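PDB 3QOC: putative metallopeptidase from Corynebacterium diphtheriae, which probably acts as a metal-dependent aminopeptidase of the creatinase/prolidase type, this chain being its N-terminal domain. Local coordinates for residues K24-M29 against E123-T128. Numbering follows the deposited sequence.
Sequences KRIDAM and ELIPVT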
loop_
_atom_site.group_PDB
_atom_site.type_symbol
_atom_site.label_atom_id
_atom_site.label_comp_id
_atom_site.label_asym_id
_atom_site.label_seq_id
_atom_site.Cartn_x
_atom_site.Cartn_y
_atom_site.Cartn_z
ATOM N N LYS A 24 -9.911 -9.350 -8.399
ATOM C CA LYS A 24 -8.989 -8.646 -9.298
ATOM C C LYS A 24 -7.797 -9.585 -9.605
ATOM O O LYS A 24 -6.881 -9.205 -10.350
ATOM C CB LYS A 24 -8.521 -7.311 -8.688
ATOM C CG LYS A 24 -9.538 -6.122 -8.778
ATOM C CD LYS A 24 -9.321 -5.071 -7.611
ATOM C CE LYS A 24 -10.442 -3.967 -7.566
ATOM N NZ LYS A 24 -10.014 -2.502 -7.774
ATOM N N ARG A 25 -7.839 -10.808 -9.051
ATOM C CA ARG A 25 -6.798 -11.795 -9.183
ATOM C C ARG A 25 -5.412 -11.290 -8.756
ATOM O O ARG A 25 -4.481 -11.384 -9.552
ATOM C CB ARG A 25 -6.764 -12.292 -10.640
ATOM N N ILE A 26 -5.287 -10.764 -7.528
ATOM C CA ILE A 26 -4.017 -10.312 -6.951
ATOM C C ILE A 26 -3.919 -10.726 -5.480
ATOM O O ILE A 26 -4.923 -11.000 -4.859
ATOM C CB ILE A 26 -3.852 -8.771 -7.049
ATOM C CG1 ILE A 26 -5.129 -8.048 -6.626
ATOM C CG2 ILE A 26 -3.516 -8.341 -8.509
ATOM C CD1 ILE A 26 -5.005 -6.432 -6.683
ATOM N N ASP A 27 -2.702 -10.744 -4.942
ATOM C CA ASP A 27 -2.411 -11.088 -3.569
ATOM C C ASP A 27 -2.251 -9.893 -2.644
ATOM O O ASP A 27 -2.226 -10.051 -1.448
ATOM C CB ASP A 27 -1.096 -11.843 -3.532
ATOM C CG ASP A 27 -1.173 -13.186 -4.272
ATOM O OD1 ASP A 27 -2.087 -13.960 -3.949
ATOM O OD2 ASP A 27 -0.366 -13.471 -5.183
ATOM N N ALA A 28 -2.028 -8.729 -3.212
ATOM C CA ALA A 28 -1.783 -7.521 -2.482
ATOM C C ALA A 28 -1.984 -6.335 -3.412
ATOM O O ALA A 28 -1.866 -6.453 -4.650
ATOM C CB ALA A 28 -0.422 -7.512 -1.992
HETATM N N MSE A 29 -2.287 -5.210 -2.800
HETATM C CA MSE A 29 -2.478 -4.005 -3.512
HETATM C C MSE A 29 -1.501 -2.969 -2.967
HETATM O O MSE A 29 -1.378 -2.741 -1.754
HETATM C CB MSE A 29 -3.921 -3.568 -3.354
HETATM C CG MSE A 29 -4.270 -2.318 -4.071
HETATM SE SE MSE A 29 -4.410 -2.635 -6.098
HETATM C CE MSE A 29 -6.342 -1.861 -6.353
ATOM N N GLU A 123 5.115 -10.332 -9.355
ATOM C CA GLU A 123 4.592 -9.752 -10.564
ATOM C C GLU A 123 3.707 -8.524 -10.254
ATOM O O GLU A 123 2.817 -8.620 -9.412
ATOM C CB GLU A 123 3.800 -10.842 -11.265
ATOM C CG GLU A 123 3.228 -10.455 -12.625
ATOM C CD GLU A 123 2.552 -11.606 -13.411
ATOM O OE1 GLU A 123 2.272 -12.729 -12.849
ATOM O OE2 GLU A 123 2.341 -11.356 -14.624
ATOM N N LEU A 124 3.966 -7.387 -10.918
ATOM C CA LEU A 124 3.120 -6.189 -10.842
ATOM C C LEU A 124 1.996 -6.259 -11.818
ATOM O O LEU A 124 2.237 -6.516 -12.981
ATOM C CB LEU A 124 3.928 -4.930 -11.136
ATOM C CG LEU A 124 4.740 -4.413 -9.922
ATOM C CD1 LEU A 124 5.328 -5.445 -9.030
ATOM C CD2 LEU A 124 5.886 -3.511 -10.405
ATOM N N ILE A 125 0.767 -6.021 -11.358
ATOM C CA ILE A 125 -0.431 -6.131 -12.152
ATOM C C ILE A 125 -1.193 -4.790 -12.238
ATOM O O ILE A 125 -1.637 -4.262 -11.204
ATOM C CB ILE A 125 -1.429 -7.118 -11.465
ATOM C CG1 ILE A 125 -0.777 -8.501 -11.173
ATOM C CG2 ILE A 125 -2.673 -7.270 -12.293
ATOM C CD1 ILE A 125 -0.231 -9.160 -12.425
ATOM N N PRO A 126 -1.423 -4.276 -13.454
ATOM C CA PRO A 126 -2.179 -3.027 -13.595
ATOM C C PRO A 126 -3.625 -3.176 -13.206
ATOM O O PRO A 126 -4.342 -3.957 -13.804
ATOM C CB PRO A 126 -2.065 -2.690 -15.104
ATOM C CG PRO A 126 -1.713 -4.032 -15.781
ATOM C CD PRO A 126 -0.881 -4.773 -14.751
ATOM N N VAL A 127 -4.067 -2.428 -12.216
ATOM C CA VAL A 127 -5.451 -2.469 -11.797
ATOM C C VAL A 127 -5.998 -1.090 -12.043
ATOM O O VAL A 127 -5.387 -0.115 -11.620
ATOM C CB VAL A 127 -5.528 -2.799 -10.300
ATOM C CG1 VAL A 127 -6.951 -2.765 -9.799
ATOM C CG2 VAL A 127 -4.844 -4.141 -10.024
ATOM N N THR A 128 -7.119 -1.004 -12.767
ATOM C CA THR A 128 -7.804 0.274 -13.034
ATOM C C THR A 128 -8.918 0.591 -11.990
ATOM O O THR A 128 -9.400 -0.286 -11.296
ATOM C CB THR A 128 -8.426 0.284 -14.456
ATOM O OG1 THR A 128 -9.471 -0.681 -14.520
ATOM C CG2 THR A 128 -7.388 -0.049 -15.538
#
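The ammonium nitrogen NZ of Lys24 lies 3.7 Å from CG1 of Val127 and 4.2 Å from the carbonyl O of Thr128, too far for a hydrogen bond. The lysine chain crosses the valine at about a right angle, with CD 4.0 Å from the same methyl. In the mixed sheet of this creatinase/prolidase N-terminal domain, strand 97-102 separates strands 28-31 and 122-127, so the two segments meet through side chains rather than as paired strands. Arg98 of that middle strand ties down the approach to strand 28-31, its backbone N bonded to Asp27 OD2 and its NE to Arg25 O. Arg25, at positive phi, closes helix 21-24 in a Schellman motif, after which Ile26 points its CB toward the edge strand. There CG2 of Ile26 rests on Ile125, 3.8 Å from both CB and CG1, the two side chains running antiparallel to each other as they pass. Val127 is the shared partner. Met29, modelled as selenomethionine, starts with CG anti to its backbone N (chi1 -179°), then bends to meet the valine tip to tip, CE 3.6 Å from CG1. The other valine methyl, CG2, faces Ile26 CD1 at 4.1 Å.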